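4-phosphoerythronate dehydrogenase (Lactobacillus jensenii, PDB 4PRK) probably catalyses the NAD-dependent interconversion of pyruvate and D-lactate, as a D-lactate dehydrogenase of the D-isomer-specific 2-hydroxyacid dehydrogenase family. Local coordinates at residues A[312-317]-A[322-327]; A[108-113]-A[229-234]; A[282-285]-A[289-292]. All blocks are in the same frame, centred on the assembly; numbering follows the deposited sequence.

Interaction 1. Residues A[312-317]-A[322-327]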
ATOM      1  N   LEU A 312      17.780  -9.040 -26.562  1.00 41.57           N
ATOM      2  CA  LEU A 312      18.971  -8.360 -27.101  1.00 45.34           C
ATOM      3  C   LEU A 312      20.172  -8.552 -26.148  1.00 44.91           C
ATOM      4  O   LEU A 312      21.252  -8.930 -26.588  1.00 43.67           O
ATOM      5  CB  LEU A 312      18.672  -6.822 -27.289  1.00 42.42           C
ATOM      6  CG  LEU A 312      19.824  -5.895 -27.759  1.00 46.80           C
ATOM      7  CD1 LEU A 312      20.312  -6.374 -29.127  1.00 43.54           C
ATOM      8  CD2 LEU A 312      19.497  -4.395 -27.817  1.00 47.74           C
ATOM      9  N   ARG A 313      19.943  -8.268 -24.859  1.00 42.43           N
ATOM     10  CA  ARG A 313      20.935  -8.357 -23.804  1.00 44.95           C
ATOM     11  C   ARG A 313      21.478  -9.787 -23.638  1.00 46.06           C
ATOM     12  O   ARG A 313      22.690  -9.971 -23.623  1.00 48.79           O
ATOM     13  CB  ARG A 313      20.383  -7.818 -22.468  1.00 45.88           C
ATOM     14  CG  ARG A 313      21.465  -7.319 -21.520  1.00 49.97           C
ATOM     15  CD  ARG A 313      21.444  -8.019 -20.158  1.00 55.28           C
ATOM     16  NE  ARG A 313      21.732  -9.453 -20.299  1.00 63.27           N
ATOM     17  CZ  ARG A 313      22.827 -10.098 -19.884  1.00 56.47           C
ATOM     18  NH1 ARG A 313      23.795  -9.475 -19.235  1.00 56.66           N
ATOM     19  NH2 ARG A 313      22.934 -11.402 -20.108  1.00 52.61           N
ATOM     20  N   ASP A 314      20.620 -10.797 -23.524  1.00 46.47           N
ATOM     21  CA  ASP A 314      21.122 -12.192 -23.509  1.00 50.80           C
ATOM     22  C   ASP A 314      21.806 -12.523 -24.824  1.00 51.21           C
ATOM     23  O   ASP A 314      22.764 -13.272 -24.828  1.00 47.65           O
ATOM     24  CB  ASP A 314      20.017 -13.245 -23.293  1.00 48.97           C
ATOM     25  CG  ASP A 314      19.665 -13.454 -21.820  1.00 50.20           C
ATOM     26  OD1 ASP A 314      20.268 -12.800 -20.939  1.00 41.84           O
ATOM     27  OD2 ASP A 314      18.768 -14.287 -21.543  1.00 53.34           O
ATOM     28  N   THR A 315      21.298 -11.975 -25.934  1.00 51.98           N
ATOM     29  CA  THR A 315      21.809 -12.315 -27.249  1.00 49.46           C
ATOM     30  C   THR A 315      23.218 -11.778 -27.448  1.00 49.82           C
ATOM     31  O   THR A 315      24.088 -12.527 -27.895  1.00 42.41           O
ATOM     32  CB  THR A 315      20.841 -11.860 -28.334  1.00 50.41           C
ATOM     33  OG1 THR A 315      19.617 -12.558 -28.116  1.00 46.49           O
ATOM     34  CG2 THR A 315      21.380 -12.180 -29.763  1.00 49.44           C
ATOM     35  N   ILE A 316      23.433 -10.501 -27.088  1.00 47.58           N
ATOM     36  CA  ILE A 316      24.776  -9.888 -27.053  1.00 50.85           C
ATOM     37  C   ILE A 316      25.751 -10.662 -26.130  1.00 55.28           C
ATOM     38  O   ILE A 316      26.939 -10.847 -26.471  1.00 48.55           O
ATOM     39  CB  ILE A 316      24.724  -8.381 -26.628  1.00 47.97           C
ATOM     40  CG1 ILE A 316      24.101  -7.547 -27.760  1.00 47.91           C
ATOM     41  CG2 ILE A 316      26.115  -7.839 -26.242  1.00 46.19           C
ATOM     42  CD1 ILE A 316      24.197  -6.044 -27.604  1.00 49.19           C
ATOM     43  N   ALA A 317      25.254 -11.094 -24.968  1.00 51.29           N
ATOM     44  CA  ALA A 317      26.106 -11.742 -23.982  1.00 54.16           C
ATOM     45  C   ALA A 317      26.693 -13.042 -24.552  1.00 53.93           C
ATOM     46  O   ALA A 317      27.906 -13.276 -24.471  1.00 54.79           O
ATOM     47  CB  ALA A 317      25.329 -11.995 -22.692  1.00 54.54           C
ATOM     48  N   GLU A 322      29.573 -14.611 -22.836  1.00 67.53           N
ATOM     49  CA  GLU A 322      29.098 -14.375 -21.468  1.00 69.56           C
ATOM     50  C   GLU A 322      27.760 -15.108 -21.192  1.00 69.64           C
ATOM     51  O   GLU A 322      27.158 -15.709 -22.099  1.00 66.28           O
ATOM     52  CB  GLU A 322      28.973 -12.867 -21.176  1.00 73.32           C
ATOM     53  CG  GLU A 322      30.099 -12.281 -20.327  1.00 75.91           C
ATOM     54  CD  GLU A 322      31.169 -11.602 -21.154  1.00 82.55           C
ATOM     55  OE1 GLU A 322      31.277 -10.359 -21.063  1.00 83.35           O
ATOM     56  OE2 GLU A 322      31.890 -12.302 -21.904  1.00 82.68           O
ATOM     57  N   ARG A 323      27.304 -15.060 -19.938  1.00 66.57           N
ATOM     58  CA  ARG A 323      26.081 -15.763 -19.542  1.00 72.27           C
ATOM     59  C   ARG A 323      24.770 -15.028 -19.928  1.00 67.63           C
ATOM     60  O   ARG A 323      24.686 -13.788 -19.854  1.00 56.11           O
ATOM     61  CB  ARG A 323      26.078 -16.042 -18.036  1.00 77.59           C
ATOM     62  CG  ARG A 323      25.316 -17.314 -17.665  1.00 87.07           C
ATOM     63  CD  ARG A 323      26.119 -18.584 -17.969  1.00 88.24           C
ATOM     64  NE  ARG A 323      27.286 -18.725 -17.090  1.00 89.99           N
ATOM     65  CZ  ARG A 323      27.246 -19.110 -15.813  1.00 92.71           C
ATOM     66  NH1 ARG A 323      26.093 -19.411 -15.226  1.00 91.48           N
ATOM     67  NH2 ARG A 323      28.373 -19.193 -15.107  1.00 90.72           N
ATOM     68  N   ALA A 324      23.772 -15.824 -20.337  1.00 61.40           N
ATOM     69  CA  ALA A 324      22.402 -15.373 -20.605  1.00 59.58           C
ATOM     70  C   ALA A 324      21.544 -15.684 -19.371  1.00 61.12           C
ATOM     71  O   ALA A 324      21.813 -16.657 -18.650  1.00 60.58           O
ATOM     72  CB  ALA A 324      21.839 -16.076 -21.838  1.00 58.60           C
ATOM     73  N   HIS A 325      20.537 -14.851 -19.106  1.00 55.85           N
ATOM     74  CA  HIS A 325      19.694 -15.037 -17.923  1.00 56.07           C
ATOM     75  C   HIS A 325      18.581 -16.051 -18.180  1.00 59.37           C
ATOM     76  O   HIS A 325      18.095 -16.684 -17.228  1.00 54.00           O
ATOM     77  CB  HIS A 325      19.122 -13.698 -17.408  1.00 56.48           C
ATOM     78  CG  HIS A 325      20.171 -12.722 -16.968  1.00 55.53           C
ATOM     79  ND1 HIS A 325      21.185 -13.061 -16.098  1.00 65.08           N
ATOM     80  CD2 HIS A 325      20.374 -11.423 -17.287  1.00 59.27           C
ATOM     81  CE1 HIS A 325      21.978 -12.021 -15.914  1.00 62.49           C
ATOM     82  NE2 HIS A 325      21.506 -11.012 -16.624  1.00 60.85           N
ATOM     83  N   PHE A 326      18.215 -16.225 -19.461  1.00 59.09           N
ATOM     84  CA  PHE A 326      17.004 -16.932 -19.858  1.00 53.68           C
ATOM     85  C   PHE A 326      17.237 -17.891 -21.023  1.00 55.86           C
ATOM     86  O   PHE A 326      16.480 -17.919 -21.989  1.00 53.91           O
ATOM     87  CB  PHE A 326      15.901 -15.921 -20.177  1.00 55.10           C
ATOM     88  CG  PHE A 326      15.660 -14.928 -19.064  1.00 54.26           C
ATOM     89  CD1 PHE A 326      15.107 -15.338 -17.864  1.00 53.09           C
ATOM     90  CD2 PHE A 326      16.023 -13.590 -19.204  1.00 51.86           C
ATOM     91  CE1 PHE A 326      14.887 -14.440 -16.830  1.00 54.19           C
ATOM     92  CE2 PHE A 326      15.820 -12.686 -18.172  1.00 54.01           C
ATOM     93  CZ  PHE A 326      15.248 -13.112 -16.977  1.00 53.33           C
ATOM     94  N   VAL A 327      18.288 -18.697 -20.892  1.00 64.68           N
ATOM     95  CA  VAL A 327      18.462 -19.947 -21.667  1.00 66.24           C
ATOM     96  C   VAL A 327      17.312 -20.942 -21.440  1.00 67.14           C
ATOM     97  O   VAL A 327      16.805 -21.063 -20.322  1.00 68.84           O
ATOM     98  CB  VAL A 327      19.730 -20.685 -21.222  1.00 65.27           C
ATOM     99  CG1 VAL A 327      19.960 -21.919 -22.104  1.00 63.16           C
ATOM    100  CG2 VAL A 327      20.916 -19.726 -21.223  1.00 66.08           C
TER
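The Arg313 guanidinium bears the His325 ring on one face, with His325 NE2 over its centre and 3.6 Å from Arg313 CZ; the two planes lie 29° apart, so the ring covers the guanidinium at a slant. At the guanidinium edge, in plane, Arg313 NH2 donates to Arg323 O (3.0 Å). The CB of the same histidine, His325, sits over one face of the Phe326 ring, offset toward its rim. The tail 322-327 doubles back on helix 301-319, next to strand 94-96 of the five-stranded parallel sheet, whose 2-1-3-4-5 order is flavodoxin-like.

The Asp314 carboxylate grips this tail by its backbone. His325 N reaches Asp314 OD1 at 2.8 Å along an almost straight bond (171°), from above the carboxylate plane, while Phe326 N meets Asp314 OD2 on the syn side (2.9 Å). Bends at chi2 and chi3 curl the Arg313 chain back, so that Arg313 NH2 also makes a salt bridge to Asp314 OD1 on its anti side (3.1 Å). Arg313 NE is buried here with no partner in the model. Higher up the helix, Ala317 CB rests 3.4 Å from Arg323 O, and Glu322 N donates to Ala317 O at 2.7 Å.

Interaction 2. Residues A[108-113]-A[229-234]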
ATOM      1  N   GLU A 108      -2.498  -5.668 -14.156  1.00 23.99           N
ATOM      2  CA  GLU A 108      -3.281  -4.428 -14.169  1.00 24.07           C
ATOM      3  C   GLU A 108      -4.474  -4.531 -15.103  1.00 23.39           C
ATOM      4  O   GLU A 108      -5.545  -3.921 -14.881  1.00 24.70           O
ATOM      5  CB  GLU A 108      -2.379  -3.221 -14.505  1.00 23.64           C
ATOM      6  CG  GLU A 108      -1.497  -2.796 -13.345  1.00 22.17           C
ATOM      7  CD  GLU A 108      -0.577  -1.605 -13.612  1.00 23.55           C
ATOM      8  OE1 GLU A 108      -0.772  -0.862 -14.612  1.00 21.19           O
ATOM      9  OE2 GLU A 108       0.317  -1.360 -12.768  1.00 20.69           O
ATOM     10  N   MET A 109      -4.328  -5.325 -16.136  1.00 24.50           N
ATOM     11  CA  MET A 109      -5.446  -5.540 -17.076  1.00 25.24           C
ATOM     12  C   MET A 109      -6.521  -6.366 -16.303  1.00 24.83           C
ATOM     13  O   MET A 109      -7.711  -6.046 -16.295  1.00 25.11           O
ATOM     14  CB  MET A 109      -4.980  -6.248 -18.371  1.00 23.33           C
ATOM     15  CG  MET A 109      -6.109  -6.603 -19.324  1.00 26.87           C
ATOM     16  SD  MET A 109      -6.952  -5.137 -19.980  1.00 30.60           S
ATOM     17  CE  MET A 109      -6.585  -5.359 -21.708  1.00 31.20           C
ATOM     18  N   ALA A 110      -6.074  -7.388 -15.603  1.00 24.09           N
ATOM     19  CA  ALA A 110      -6.984  -8.175 -14.808  1.00 24.63           C
ATOM     20  C   ALA A 110      -7.736  -7.321 -13.789  1.00 25.20           C
ATOM     21  O   ALA A 110      -8.938  -7.411 -13.670  1.00 26.09           O
ATOM     22  CB  ALA A 110      -6.200  -9.238 -14.117  1.00 26.56           C
ATOM     23  N   VAL A 111      -7.013  -6.494 -13.038  1.00 24.90           N
ATOM     24  CA  VAL A 111      -7.626  -5.668 -12.007  1.00 22.79           C
ATOM     25  C   VAL A 111      -8.605  -4.693 -12.651  1.00 24.81           C
ATOM     26  O   VAL A 111      -9.735  -4.519 -12.166  1.00 23.58           O
ATOM     27  CB  VAL A 111      -6.571  -4.856 -11.251  1.00 21.24           C
ATOM     28  CG1 VAL A 111      -7.167  -3.701 -10.457  1.00 22.11           C
ATOM     29  CG2 VAL A 111      -5.769  -5.750 -10.378  1.00 21.27           C
ATOM     30  N   THR A 112      -8.133  -4.011 -13.696  1.00 23.51           N
ATOM     31  CA  THR A 112      -8.949  -3.037 -14.406  1.00 23.82           C
ATOM     32  C   THR A 112     -10.261  -3.656 -14.853  1.00 24.11           C
ATOM     33  O   THR A 112     -11.364  -3.084 -14.646  1.00 24.97           O
ATOM     34  CB  THR A 112      -8.192  -2.546 -15.667  1.00 24.36           C
ATOM     35  OG1 THR A 112      -7.107  -1.744 -15.272  1.00 23.43           O
ATOM     36  CG2 THR A 112      -9.032  -1.750 -16.549  1.00 23.35           C
ATOM     37  N   GLN A 113     -10.171  -4.822 -15.487  1.00 23.36           N
ATOM     38  CA  GLN A 113     -11.398  -5.493 -15.959  1.00 23.67           C
ATOM     39  C   GLN A 113     -12.304  -5.892 -14.804  1.00 22.99           C
ATOM     40  O   GLN A 113     -13.516  -5.623 -14.849  1.00 20.56           O
ATOM     41  CB  GLN A 113     -11.067  -6.727 -16.779  1.00 26.34           C
ATOM     42  CG  GLN A 113     -10.603  -6.369 -18.164  1.00 26.64           C
ATOM     43  CD  GLN A 113     -10.501  -7.572 -19.121  1.00 27.40           C
ATOM     44  OE1 GLN A 113     -11.216  -8.556 -18.993  1.00 27.09           O
ATOM     45  NE2 GLN A 113      -9.602  -7.467 -20.110  1.00 27.13           N
ATOM     46  N   ILE A 229     -17.329 -12.678 -10.170  1.00 27.75           N
ATOM     47  CA  ILE A 229     -16.759 -12.099 -11.372  1.00 26.33           C
ATOM     48  C   ILE A 229     -15.557 -12.965 -11.681  1.00 26.64           C
ATOM     49  O   ILE A 229     -14.704 -13.166 -10.800  1.00 24.42           O
ATOM     50  CB  ILE A 229     -16.287 -10.660 -11.118  1.00 25.89           C
ATOM     51  CG1 ILE A 229     -17.441  -9.761 -10.693  1.00 25.11           C
ATOM     52  CG2 ILE A 229     -15.573 -10.085 -12.345  1.00 25.94           C
ATOM     53  CD1 ILE A 229     -17.049  -8.331 -10.337  1.00 26.52           C
ATOM     54  N   LEU A 230     -15.525 -13.517 -12.893  1.00 23.57           N
ATOM     55  CA  LEU A 230     -14.476 -14.403 -13.294  1.00 24.74           C
ATOM     56  C   LEU A 230     -13.554 -13.634 -14.227  1.00 23.89           C
ATOM     57  O   LEU A 230     -14.016 -13.037 -15.164  1.00 26.24           O
ATOM     58  CB  LEU A 230     -15.020 -15.633 -14.051  1.00 27.01           C
ATOM     59  CG  LEU A 230     -13.867 -16.532 -14.612  1.00 29.48           C
ATOM     60  CD1 LEU A 230     -12.996 -17.050 -13.476  1.00 32.08           C
ATOM     61  CD2 LEU A 230     -14.343 -17.736 -15.441  1.00 30.94           C
ATOM     62  N   ILE A 231     -12.252 -13.666 -13.975  1.00 25.47           N
ATOM     63  CA  ILE A 231     -11.291 -12.997 -14.848  1.00 23.72           C
ATOM     64  C   ILE A 231     -10.319 -14.032 -15.346  1.00 23.24           C
ATOM     65  O   ILE A 231      -9.731 -14.704 -14.547  1.00 27.88           O
ATOM     66  CB  ILE A 231     -10.497 -11.924 -14.076  1.00 23.28           C
ATOM     67  CG1 ILE A 231     -11.387 -10.818 -13.522  1.00 22.79           C
ATOM     68  CG2 ILE A 231      -9.409 -11.334 -14.970  1.00 24.15           C
ATOM     69  CD1 ILE A 231     -12.103  -9.975 -14.549  1.00 22.66           C
ATOM     70  N   ASN A 232     -10.137 -14.143 -16.663  1.00 29.57           N
ATOM     71  CA  ASN A 232      -9.085 -14.977 -17.283  1.00 27.46           C
ATOM     72  C   ASN A 232      -8.196 -14.177 -18.241  1.00 26.42           C
ATOM     73  O   ASN A 232      -8.548 -13.906 -19.412  1.00 24.05           O
ATOM     74  CB  ASN A 232      -9.672 -16.112 -18.101  1.00 28.65           C
ATOM     75  CG  ASN A 232      -8.609 -17.086 -18.578  1.00 29.20           C
ATOM     76  OD1 ASN A 232      -7.475 -17.092 -18.063  1.00 30.32           O
ATOM     77  ND2 ASN A 232      -8.964 -17.920 -19.541  1.00 27.90           N
ATOM     78  N   ALA A 233      -7.020 -13.861 -17.736  1.00 26.18           N
ATOM     79  CA  ALA A 233      -5.959 -13.264 -18.508  1.00 28.16           C
ATOM     80  C   ALA A 233      -4.759 -14.188 -18.549  1.00 28.50           C
ATOM     81  O   ALA A 233      -3.638 -13.730 -18.834  1.00 28.80           O
ATOM     82  CB  ALA A 233      -5.553 -11.931 -17.934  1.00 27.91           C
ATOM     83  N   ALA A 234      -5.011 -15.466 -18.329  1.00 25.85           N
ATOM     84  CA  ALA A 234      -3.973 -16.465 -18.425  1.00 28.53           C
ATOM     85  C   ALA A 234      -4.033 -17.230 -19.750  1.00 28.23           C
ATOM     86  O   ALA A 234      -3.319 -16.906 -20.661  1.00 29.68           O
ATOM     87  CB  ALA A 234      -4.055 -17.417 -17.244  1.00 27.90           C
TER
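Ile231 makes every side-chain contact between helix segment 108-113 and the strand, and it does so with two branches. Its CG2 meets Ala110 CB at 3.9 Å, methyl against methyl. Its other branch runs along the helix surface, and Ile231 CD1 ends 4.1 Å from Gln113 CB. The division follows from the first torsion: CG1 is turned away from the carbonyl carbon (chi1 -62°), which leaves CG2 opposite the backbone N, and the two branches address positions three residues apart on the helix. An alanine at the Ile231 position would lack both branches, and this is likely to open a gap beneath Ala110 and Gln113.

Polar interactions stay within each segment or lead elsewhere. Gln113 NE2 is held by weak bonds, one to Met109 SD at 3.5 Å and another to Thr293 OG1. Glu108 O accepts from both Thr112 N and Thr112 OG1, which arrive from opposite faces of its plane, and Glu108 OE1 takes a bond from Ile144 N of the third subunit. After the strand, Ala234 N donates to Asn232 OD1 at 3.0 Å, closing an Asx turn.

Backbone bonds join Ile231 to Ile202 and Leu230 to Ala255 and Gly257, placing strand 229-232 inside the seven-stranded parallel sheet; a helix laid on such a sheet through buried aliphatic side chains is the layering of a Rossmann-fold NAD-binding domain.

Interaction 3. Residues A[282-285]-A[289-292]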
ATOM      1  N   LYS A 282     -19.180 -14.002 -30.394  1.00 36.20           N
ATOM      2  CA  LYS A 282     -20.298 -13.093 -30.665  1.00 37.38           C
ATOM      3  C   LYS A 282     -21.311 -13.053 -29.507  1.00 36.61           C
ATOM      4  O   LYS A 282     -21.825 -11.979 -29.135  1.00 39.21           O
ATOM      5  CB  LYS A 282     -20.999 -13.463 -31.993  1.00 40.62           C
ATOM      6  CG  LYS A 282     -20.142 -13.178 -33.223  1.00 42.03           C
ATOM      7  CD  LYS A 282     -20.814 -13.588 -34.520  1.00 43.09           C
ATOM      8  CE  LYS A 282     -19.905 -13.327 -35.705  1.00 43.90           C
ATOM      9  NZ  LYS A 282     -20.498 -13.639 -37.055  1.00 47.50           N
ATOM     10  N   LYS A 283     -21.577 -14.203 -28.902  1.00 35.42           N
ATOM     11  CA  LYS A 283     -22.414 -14.229 -27.714  1.00 36.48           C
ATOM     12  C   LYS A 283     -21.780 -13.394 -26.608  1.00 36.99           C
ATOM     13  O   LYS A 283     -22.460 -12.595 -25.994  1.00 35.95           O
ATOM     14  CB  LYS A 283     -22.663 -15.639 -27.204  1.00 39.02           C
ATOM     15  CG  LYS A 283     -23.636 -16.426 -28.049  1.00 43.58           C
ATOM     16  CD  LYS A 283     -24.206 -17.580 -27.260  1.00 49.06           C
ATOM     17  CE  LYS A 283     -25.328 -18.258 -28.017  1.00 55.04           C
ATOM     18  NZ  LYS A 283     -25.284 -19.739 -27.824  1.00 56.29           N
ATOM     19  N   LEU A 284     -20.475 -13.555 -26.374  1.00 37.63           N
ATOM     20  CA  LEU A 284     -19.831 -12.899 -25.217  1.00 35.68           C
ATOM     21  C   LEU A 284     -19.813 -11.375 -25.380  1.00 31.27           C
ATOM     22  O   LEU A 284     -20.191 -10.628 -24.486  1.00 26.66           O
ATOM     23  CB  LEU A 284     -18.443 -13.497 -24.984  1.00 34.82           C
ATOM     24  CG  LEU A 284     -18.511 -14.930 -24.420  1.00 33.50           C
ATOM     25  CD1 LEU A 284     -17.168 -15.642 -24.471  1.00 32.49           C
ATOM     26  CD2 LEU A 284     -19.022 -14.955 -22.993  1.00 35.77           C
ATOM     27  N   ALA A 285     -19.484 -10.965 -26.592  1.00 33.86           N
ATOM     28  CA  ALA A 285     -19.320  -9.585 -26.974  1.00 33.32           C
ATOM     29  C   ALA A 285     -20.622  -8.842 -26.867  1.00 33.62           C
ATOM     30  O   ALA A 285     -20.620  -7.624 -26.685  1.00 34.55           O
ATOM     31  CB  ALA A 285     -18.805  -9.507 -28.395  1.00 35.15           C
ATOM     32  N   ASN A 289     -22.265  -7.385 -19.329  1.00 26.44           N
ATOM     33  CA  ASN A 289     -21.512  -7.749 -18.122  1.00 26.80           C
ATOM     34  C   ASN A 289     -20.293  -8.594 -18.437  1.00 26.32           C
ATOM     35  O   ASN A 289     -19.763  -9.273 -17.556  1.00 27.97           O
ATOM     36  CB  ASN A 289     -22.396  -8.488 -17.101  1.00 28.01           C
ATOM     37  CG  ASN A 289     -22.958  -9.809 -17.633  1.00 28.67           C
ATOM     38  OD1 ASN A 289     -23.108  -9.973 -18.806  1.00 25.10           O
ATOM     39  ND2 ASN A 289     -23.296 -10.726 -16.747  1.00 29.44           N
ATOM     40  N   VAL A 290     -19.857  -8.570 -19.693  1.00 27.40           N
ATOM     41  CA  VAL A 290     -18.631  -9.233 -20.111  1.00 27.52           C
ATOM     42  C   VAL A 290     -17.648  -8.237 -20.758  1.00 28.21           C
ATOM     43  O   VAL A 290     -18.058  -7.329 -21.441  1.00 28.41           O
ATOM     44  CB  VAL A 290     -18.951 -10.283 -21.165  1.00 28.16           C
ATOM     45  CG1 VAL A 290     -17.678 -10.786 -21.817  1.00 28.87           C
ATOM     46  CG2 VAL A 290     -19.784 -11.410 -20.533  1.00 27.95           C
ATOM     47  N   ILE A 291     -16.352  -8.410 -20.538  1.00 28.75           N
ATOM     48  CA  ILE A 291     -15.358  -7.748 -21.350  1.00 29.89           C
ATOM     49  C   ILE A 291     -14.588  -8.797 -22.103  1.00 27.95           C
ATOM     50  O   ILE A 291     -14.214  -9.798 -21.510  1.00 31.15           O
ATOM     51  CB  ILE A 291     -14.365  -6.939 -20.494  1.00 28.97           C
ATOM     52  CG1 ILE A 291     -14.971  -5.650 -20.000  1.00 27.74           C
ATOM     53  CG2 ILE A 291     -13.123  -6.551 -21.273  1.00 28.50           C
ATOM     54  CD1 ILE A 291     -14.069  -4.941 -18.990  1.00 27.74           C
ATOM     55  N   VAL A 292     -14.315  -8.575 -23.389  1.00 28.02           N
ATOM     56  CA  VAL A 292     -13.301  -9.381 -24.069  1.00 28.27           C
ATOM     57  C   VAL A 292     -12.324  -8.464 -24.738  1.00 28.15           C
ATOM     58  O   VAL A 292     -12.729  -7.551 -25.398  1.00 24.96           O
ATOM     59  CB  VAL A 292     -13.864 -10.354 -25.131  1.00 32.05           C
ATOM     60  CG1 VAL A 292     -12.732 -11.280 -25.673  1.00 32.64           C
ATOM     61  CG2 VAL A 292     -15.036 -11.160 -24.565  1.00 29.67           C
TER
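Leu284 packs against Val290 and Val292 across the return from helix 279-285 to strand 290-292, the closing half of a beta-alpha-beta unit that starts with strand 255-258 in the Rossmann-type domain. The interface is small, 138 Å² summed over both sides, and the three residues that touch are all buried.

Its tight part is the end of the helix against the start of the strand. The Leu284 and Val290 CA atoms, the nearest such pair, are 6.4 Å apart, close enough for the backbone carbonyl to touch the valine: Leu284 O is 3.6 Å from Val290 CB and 3.7 Å from Val290 CG1. Side-chain contact is wider. Leu284 CB lies 4.2 Å from Val292 CG2, and the same distance separates Leu284 CB from Val290 CG1. The two valines, alternate residues of the strand, present their side chains to the same face and so receive the leucine between them. With CG1 anti to the backbone N (chi1 169°), Val290 turns that methyl to Leu284 CB, whereas Val292 uses CG2, the branch beside its N. Ile245 and Leu248 of helix 241-250 and Leu261 extend this apolar layer.

The loose side is the outward flank of the helix, where Lys282 and Lys283 are exposed and take no part; the Lys282 chain runs out fully extended. At the helix end the third subunit reaches the backbone, for its Lys125 NZ is hydrogen-bonded to Ala285 O.

The opposite face of the strand, by contrast, is buried: Ile291, between the two valines, packs there on Tyr116 of helix 103-118 and on Ile121 of the third subunit. Back in the apolar layer, the leucine's far branch still approaches the first valine, with Leu284 CD2 4.4 Å from Val290 CG2.

How the interactions relate
Along the chain the order is interaction 2, interaction 3, interaction 1. Interactions 2 and 3 share the seven-stranded parallel sheet of the NAD-binding domain: their centres are 14 Å apart, and Gln113 CD of 108-113 touches Ile291 CG2 of 289-292 at 3.5 Å. Strand 290-292 is the outermost strand of the sheet within this chain, and both contacts also meet the third subunit, so this part of the domain borders a subunit interface. Interaction 1 belongs to the other lobe, about 41 Å from interaction 3 between centres, on the opposite side of the chain's centre. Helix 301-319, next after strand 290-292, carries the chain back to the five-stranded sheet, where it ends.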